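Local coordinates for LasR-specific antiactivator QslA domain-containing protein (Pseudomonas aeruginosa, PDB 4NG2) that probably acts as an antiactivator of the quorum-sensing regulator LasR, and here pairs with a second copy of itself alongside a chain of another protein, at residues E71-L74 with W75-F78; L85-P88 with M89-T92; F94-A97 with F98-L102. All coordinates share one frame; numbering follows the deposited sequence.

Interaction 1 of 3, residues E71-L74 with W75-F78; sequences EGQL and WTAF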
loop_
_atom_site.group_PDB
_atom_site.type_symbol
_atom_site.label_atom_id
_atom_site.label_comp_id
_atom_site.label_asym_id
_atom_site.label_seq_id
_atom_site.Cartn_x
_atom_site.Cartn_y
_atom_site.Cartn_z
ATOM N N GLU E 71 28.594 -8.967 2.235
ATOM C CA GLU E 71 27.484 -8.045 2.424
ATOM C C GLU E 71 27.077 -7.786 3.887
ATOM O O GLU E 71 27.047 -8.703 4.717
ATOM C CB GLU E 71 26.277 -8.587 1.636
ATOM C CG GLU E 71 25.898 -10.043 2.007
ATOM C CD GLU E 71 24.964 -10.728 1.005
ATOM O OE1 GLU E 71 24.546 -10.070 0.027
ATOM O OE2 GLU E 71 24.651 -11.928 1.198
ATOM N N GLY E 72 26.730 -6.535 4.190
ATOM C CA GLY E 72 26.219 -6.194 5.507
ATOM C C GLY E 72 25.736 -4.769 5.739
ATOM O O GLY E 72 25.446 -4.410 6.874
ATOM N N GLN E 73 25.633 -3.958 4.689
ATOM C CA GLN E 73 25.269 -2.544 4.869
ATOM C C GLN E 73 24.036 -2.118 4.055
ATOM O O GLN E 73 24.099 -1.131 3.312
ATOM C CB GLN E 73 26.462 -1.645 4.506
ATOM C CG GLN E 73 27.443 -1.382 5.655
ATOM C CD GLN E 73 27.275 0.008 6.287
ATOM O OE1 GLN E 73 27.431 0.191 7.501
ATOM N NE2 GLN E 73 26.966 0.994 5.455
ATOM N N LEU E 74 22.924 -2.846 4.198
ATOM C CA LEU E 74 21.754 -2.686 3.313
ATOM C C LEU E 74 21.015 -1.335 3.402
ATOM O O LEU E 74 20.625 -0.755 2.373
ATOM C CB LEU E 74 20.750 -3.826 3.530
ATOM C CG LEU E 74 19.578 -3.891 2.543
ATOM C CD1 LEU E 74 20.045 -4.227 1.122
ATOM C CD2 LEU E 74 18.517 -4.884 2.994
ATOM N N TRP E 75 20.800 -0.843 4.618
ATOM C CA TRP E 75 20.095 0.432 4.783
ATOM C C TRP E 75 20.850 1.590 4.152
ATOM O O TRP E 75 20.245 2.527 3.632
ATOM C CB TRP E 75 19.848 0.734 6.252
ATOM C CG TRP E 75 19.408 2.152 6.521
ATOM C CD1 TRP E 75 20.135 3.131 7.126
ATOM C CD2 TRP E 75 18.132 2.732 6.217
ATOM N NE1 TRP E 75 19.397 4.282 7.215
ATOM C CE2 TRP E 75 18.165 4.068 6.664
ATOM C CE3 TRP E 75 16.966 2.252 5.606
ATOM C CZ2 TRP E 75 17.083 4.931 6.523
ATOM C CZ3 TRP E 75 15.888 3.110 5.463
ATOM C CH2 TRP E 75 15.956 4.438 5.922
ATOM N N THR E 76 22.172 1.523 4.204
ATOM C CA THR E 76 23.009 2.564 3.636
ATOM C C THR E 76 22.865 2.659 2.135
ATOM O O THR E 76 22.856 3.751 1.589
ATOM C CB THR E 76 24.479 2.306 3.918
ATOM O OG1 THR E 76 24.724 2.477 5.317
ATOM C CG2 THR E 76 25.336 3.280 3.125
ATOM N N ALA E 77 22.765 1.528 1.452
ATOM C CA ALA E 77 22.659 1.581 -0.002
ATOM C C ALA E 77 21.324 2.155 -0.383
ATOM O O ALA E 77 21.184 2.877 -1.372
ATOM C CB ALA E 77 22.826 0.202 -0.620
ATOM N N PHE E 78 20.329 1.808 0.408
ATOM C CA PHE E 78 18.983 2.282 0.169
ATOM C C PHE E 78 18.905 3.785 0.484
ATOM O O PHE E 78 18.436 4.568 -0.338
ATOM C CB PHE E 78 18.027 1.437 1.015
ATOM C CG PHE E 78 16.627 1.883 0.972
ATOM C CD1 PHE E 78 15.795 1.483 -0.050
ATOM C CD2 PHE E 78 16.126 2.695 1.965
ATOM C CE1 PHE E 78 14.465 1.899 -0.084
ATOM C CE2 PHE E 78 14.812 3.108 1.944
ATOM C CZ PHE E 78 13.978 2.716 0.922
#
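Leu74 O is gripped by two backbone N-H groups of the following turn. The straighter bond comes from Phe78 N, 3.2 Å from Leu74 O with an N-H...O angle of 158°; a weak one comes from Ala77 N at 3.3 Å from the same Leu74 O. CB of Ala77 and CB of Phe78 lie at ordinary contact distance from this oxygen. These bonds open helix 74-83, with Gln73 at its N-cap position. The Gln73 side chain, bent at chi2 (-103°), reaches forward alongside the first turn and crosses Thr76 obliquely. Gln73 NE2 comes to 2.7 Å from Thr76 OG1, at an angle poor for a hydrogen bond. Leu74 turns the other way: with CG opposite the backbone N (chi1 -172°), its branched end leaves the turn and reaches Trp65 of helix 52-66 and Phe98 and Leu102 of helix 88-107. The backbone N of Leu74 donates to Gln103 OE1 of the second subunit, and the side chains of Leu74 and Phe78 both pack on Leu99 of that subunit.

Interaction 2 of 3, residues L85-P88 with M89-T92; sequences LPTP and MQKT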
loop_
_atom_site.group_PDB
_atom_site.type_symbol
_atom_site.label_atom_id
_atom_site.label_comp_id
_atom_site.label_asym_id
_atom_site.label_seq_id
_atom_site.Cartn_x
_atom_site.Cartn_y
_atom_site.Cartn_z
ATOM N N LEU E 85 17.885 11.021 -5.523
ATOM C CA LEU E 85 16.729 11.388 -6.342
ATOM C C LEU E 85 15.986 12.576 -5.748
ATOM O O LEU E 85 15.690 12.611 -4.556
ATOM C CB LEU E 85 15.805 10.184 -6.537
ATOM C CG LEU E 85 16.511 9.062 -7.293
ATOM C CD1 LEU E 85 15.904 7.713 -7.004
ATOM C CD2 LEU E 85 16.483 9.370 -8.762
ATOM N N PRO E 86 15.673 13.564 -6.582
ATOM C CA PRO E 86 15.236 14.851 -6.022
ATOM C C PRO E 86 13.724 15.032 -5.774
ATOM O O PRO E 86 13.369 15.859 -4.945
ATOM C CB PRO E 86 15.756 15.858 -7.054
ATOM C CG PRO E 86 15.738 15.106 -8.360
ATOM C CD PRO E 86 15.921 13.630 -8.035
ATOM N N THR E 87 12.853 14.295 -6.457
ATOM C CA THR E 87 11.403 14.420 -6.205
ATOM C C THR E 87 10.809 13.241 -5.417
ATOM O O THR E 87 11.202 12.084 -5.614
ATOM C CB THR E 87 10.603 14.549 -7.526
ATOM O OG1 THR E 87 10.795 13.365 -8.317
ATOM C CG2 THR E 87 11.058 15.762 -8.331
ATOM N N PRO E 88 9.850 13.529 -4.529
ATOM C CA PRO E 88 9.121 12.490 -3.805
ATOM C C PRO E 88 8.736 11.362 -4.743
ATOM O O PRO E 88 8.875 10.192 -4.402
ATOM C CB PRO E 88 7.841 13.207 -3.352
ATOM C CG PRO E 88 8.022 14.684 -3.725
ATOM C CD PRO E 88 9.437 14.879 -4.110
ATOM N N MET E 89 8.258 11.717 -5.923
ATOM C CA MET E 89 7.773 10.731 -6.880
ATOM C C MET E 89 8.892 9.797 -7.396
ATOM O O MET E 89 8.669 8.612 -7.669
ATOM C CB MET E 89 7.054 11.431 -8.035
ATOM C CG MET E 89 5.921 10.629 -8.603
ATOM S SD MET E 89 4.360 10.948 -7.787
ATOM C CE MET E 89 3.907 12.461 -8.594
ATOM N N GLN E 90 10.106 10.310 -7.517
ATOM C CA GLN E 90 11.191 9.438 -7.908
ATOM C C GLN E 90 11.666 8.621 -6.735
ATOM O O GLN E 90 12.037 7.469 -6.893
ATOM C CB GLN E 90 12.348 10.236 -8.473
ATOM C CG GLN E 90 12.067 10.804 -9.820
ATOM C CD GLN E 90 13.248 11.595 -10.298
ATOM O OE1 GLN E 90 13.448 12.749 -9.884
ATOM N NE2 GLN E 90 14.077 10.971 -11.152
ATOM N N LYS E 91 11.679 9.224 -5.555
ATOM C CA LYS E 91 12.131 8.498 -4.384
ATOM C C LYS E 91 11.281 7.244 -4.243
ATOM O O LYS E 91 11.797 6.162 -3.968
ATOM C CB LYS E 91 12.048 9.354 -3.115
ATOM C CG LYS E 91 13.038 10.505 -3.045
ATOM C CD LYS E 91 12.743 11.416 -1.834
ATOM C CE LYS E 91 13.586 12.702 -1.864
ATOM N NZ LYS E 91 15.034 12.423 -1.935
ATOM N N THR E 92 9.976 7.369 -4.441
ATOM C CA THR E 92 9.132 6.216 -4.192
ATOM C C THR E 92 9.238 5.220 -5.336
ATOM O O THR E 92 9.019 4.038 -5.135
ATOM C CB THR E 92 7.658 6.588 -3.873
ATOM O OG1 THR E 92 7.101 7.365 -4.933
ATOM C CG2 THR E 92 7.590 7.388 -2.606
#
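The Gln90 side chain meets Leu85, Pro86 and Thr87 of the preceding loop. Its amide oxygen faces Thr87, whose OG1 donates to Gln90 OE1 at 3.1 Å, in the carbonyl plane and on a lone pair. The same Thr87 OG1 accepts from Gln90 N at 3.2 Å, the capping bond of helix 88-107, so the two residues hold each other through backbone and side chain together. The chi1 of Thr87, 62°, swings the hydroxyl between its own N and carbonyl carbon, where it can meet that N-H. CD of Pro86 lies 3.2 Å from the same Gln90 OE1, while NE2 at the other end of the amide lies beside Leu85 CD2. Leu85 crosses the Gln90 chain at about a right angle, with its CB 4.0 Å from Gln90 CB and its CD1 near Gln90 O. Its carbonyl is taken by Lys91, which bends at its last torsion to set Lys91 NZ 2.7 Å from Leu85 O, nearly in line with the C=O (174°). Pro88 is the first helical residue, and Pro88 O accepts from Thr92 N at 3.0 Å. One residue earlier, Thr87 O takes a bond of 2.9 Å from Lys91 N and a weak one from Gln90 N. The cap thus joins the loop after helix 74-83 to helix 88-107; Leu85 and Gln90 rest on Lys57 and Ala54 of helix 52-66, and Met89 O accepts from Trp47 NE1 just beyond strand 43-46.

Interaction 3 of 3, residues F94-A97 with F98-L102; sequences FEVA and FLTRL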
loop_
_atom_site.group_PDB
_atom_site.type_symbol
_atom_site.label_atom_id
_atom_site.label_comp_id
_atom_site.label_asym_id
_atom_site.label_seq_id
_atom_site.Cartn_x
_atom_site.Cartn_y
_atom_site.Cartn_z
ATOM N N PHE E 94 12.061 4.612 -6.772
ATOM C CA PHE E 94 13.296 3.949 -6.397
ATOM C C PHE E 94 13.047 2.962 -5.265
ATOM O O PHE E 94 13.636 1.891 -5.241
ATOM C CB PHE E 94 14.347 4.993 -5.995
ATOM C CG PHE E 94 15.527 4.428 -5.267
ATOM C CD1 PHE E 94 15.432 4.063 -3.940
ATOM C CD2 PHE E 94 16.735 4.255 -5.913
ATOM C CE1 PHE E 94 16.519 3.536 -3.258
ATOM C CE2 PHE E 94 17.833 3.722 -5.238
ATOM C CZ PHE E 94 17.715 3.360 -3.897
ATOM N N GLU E 95 12.193 3.312 -4.315
ATOM C CA GLU E 95 11.949 2.414 -3.187
ATOM C C GLU E 95 11.237 1.155 -3.646
ATOM O O GLU E 95 11.583 0.046 -3.231
ATOM C CB GLU E 95 11.083 3.083 -2.125
ATOM C CG GLU E 95 11.656 4.347 -1.541
ATOM C CD GLU E 95 10.715 5.003 -0.546
ATOM O OE1 GLU E 95 9.475 4.797 -0.632
ATOM O OE2 GLU E 95 11.223 5.723 0.332
ATOM N N VAL E 96 10.217 1.348 -4.483
ATOM C CA VAL E 96 9.441 0.242 -5.011
ATOM C C VAL E 96 10.361 -0.695 -5.811
ATOM O O VAL E 96 10.341 -1.899 -5.600
ATOM C CB VAL E 96 8.206 0.720 -5.842
ATOM C CG1 VAL E 96 7.556 -0.444 -6.574
ATOM C CG2 VAL E 96 7.180 1.363 -4.936
ATOM N N ALA E 97 11.202 -0.145 -6.682
ATOM C CA ALA E 97 12.086 -0.981 -7.502
ATOM C C ALA E 97 13.078 -1.770 -6.651
ATOM O O ALA E 97 13.199 -2.982 -6.791
ATOM C CB ALA E 97 12.820 -0.143 -8.528
ATOM N N PHE E 98 13.767 -1.065 -5.759
ATOM C CA PHE E 98 14.807 -1.638 -4.895
ATOM C C PHE E 98 14.243 -2.772 -4.031
ATOM O O PHE E 98 14.887 -3.814 -3.823
ATOM C CB PHE E 98 15.370 -0.501 -4.037
ATOM C CG PHE E 98 16.417 -0.900 -3.050
ATOM C CD1 PHE E 98 16.076 -1.557 -1.885
ATOM C CD2 PHE E 98 17.751 -0.541 -3.249
ATOM C CE1 PHE E 98 17.061 -1.902 -0.946
ATOM C CE2 PHE E 98 18.742 -0.869 -2.319
ATOM C CZ PHE E 98 18.401 -1.544 -1.165
ATOM N N LEU E 99 13.031 -2.573 -3.526
ATOM C CA LEU E 99 12.418 -3.564 -2.650
ATOM C C LEU E 99 11.899 -4.757 -3.451
ATOM O O LEU E 99 12.025 -5.889 -3.020
ATOM C CB LEU E 99 11.340 -2.923 -1.774
ATOM C CG LEU E 99 11.965 -2.195 -0.570
ATOM C CD1 LEU E 99 11.100 -1.063 -0.027
ATOM C CD2 LEU E 99 12.284 -3.183 0.533
ATOM N N THR E 100 11.359 -4.502 -4.634
ATOM C CA THR E 100 10.940 -5.582 -5.516
ATOM C C THR E 100 12.118 -6.480 -5.880
ATOM O O THR E 100 11.985 -7.712 -5.938
ATOM C CB THR E 100 10.311 -5.047 -6.788
ATOM O OG1 THR E 100 9.078 -4.406 -6.458
ATOM C CG2 THR E 100 10.030 -6.175 -7.752
ATOM N N ARG E 101 13.269 -5.856 -6.111
ATOM C CA ARG E 101 14.501 -6.590 -6.359
ATOM C C ARG E 101 14.935 -7.409 -5.142
ATOM O O ARG E 101 15.450 -8.513 -5.300
ATOM C CB ARG E 101 15.625 -5.662 -6.833
ATOM C CG ARG E 101 16.823 -6.426 -7.372
ATOM C CD ARG E 101 16.368 -7.579 -8.269
ATOM N NE ARG E 101 17.464 -8.452 -8.689
ATOM C CZ ARG E 101 17.797 -9.599 -8.095
ATOM N NH1 ARG E 101 17.125 -10.035 -7.039
ATOM N NH2 ARG E 101 18.813 -10.317 -8.559
ATOM N N LEU E 102 14.723 -6.888 -3.934
ATOM C CA LEU E 102 15.018 -7.678 -2.728
ATOM C C LEU E 102 13.938 -8.739 -2.455
ATOM O O LEU E 102 14.044 -9.528 -1.498
ATOM C CB LEU E 102 15.160 -6.800 -1.485
ATOM C CG LEU E 102 16.153 -5.648 -1.390
ATOM C CD1 LEU E 102 16.266 -5.241 0.063
ATOM C CD2 LEU E 102 17.511 -6.040 -1.925
#
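Phe94 and Phe98, one helical turn apart, lie side by side and point the same way. Both carry CG on the side away from the backbone N (chi1 165° and 178°), which sends the rings off the same flank of helix 88-107. Their planes are 27° apart but slid past each other, with centroids 5.7 Å apart, so the rings barely overlap and meet at Phe94 CZ and Phe98 CD2, 4.0 Å apart. CB of Phe98 lies over one face of the Phe94 ring, toward its rim. Leu99 packs its CB, CG and CD1 against Glu95 O. The hydrogen bonds are regular i to i+4 backbone bonds: Phe98 N to Phe94 O, Leu99 N to Glu95 O, and Arg101 N to Ala97 O, each 3.0 Å. Val96 O is held twice by Thr100, by its N at 3.0 Å and its OG1 at 2.9 Å, from opposite faces of the carbonyl plane. Among charges, Glu95 OE2 makes salt bridges to Arg82 of its own chain and Arg82 of the second subunit. While Phe98 packs on Ala62 and Leu74, the buried Thr100 hydroxyl is thus met by its own helix and the buried Glu95 carboxylate by arginines.

How the interactions relate
Interactions 1 and 2 both start helices, 74-83 and 88-107 in turn, whereas interaction 3 lies within helix 88-107, close to the centre of the chain. It is the fully buried one; interaction 2 is a surface contact and interaction 1 lies between. Chemistry follows place: interaction 1 relies on backbone bonds, a side-chain cap and a lysine-to-carbonyl bond mark interaction 2, and interaction 3 combines an aromatic pair with a threonine hydroxyl bonded within its own helix. Interactions 1 and 2 do not touch, but each packs on interaction 3, the latter through Leu85 on Phe94. Interactions 1 and 3 also meet the second subunit, while interaction 2 packs on the chain of another protein through Met89 and Thr92.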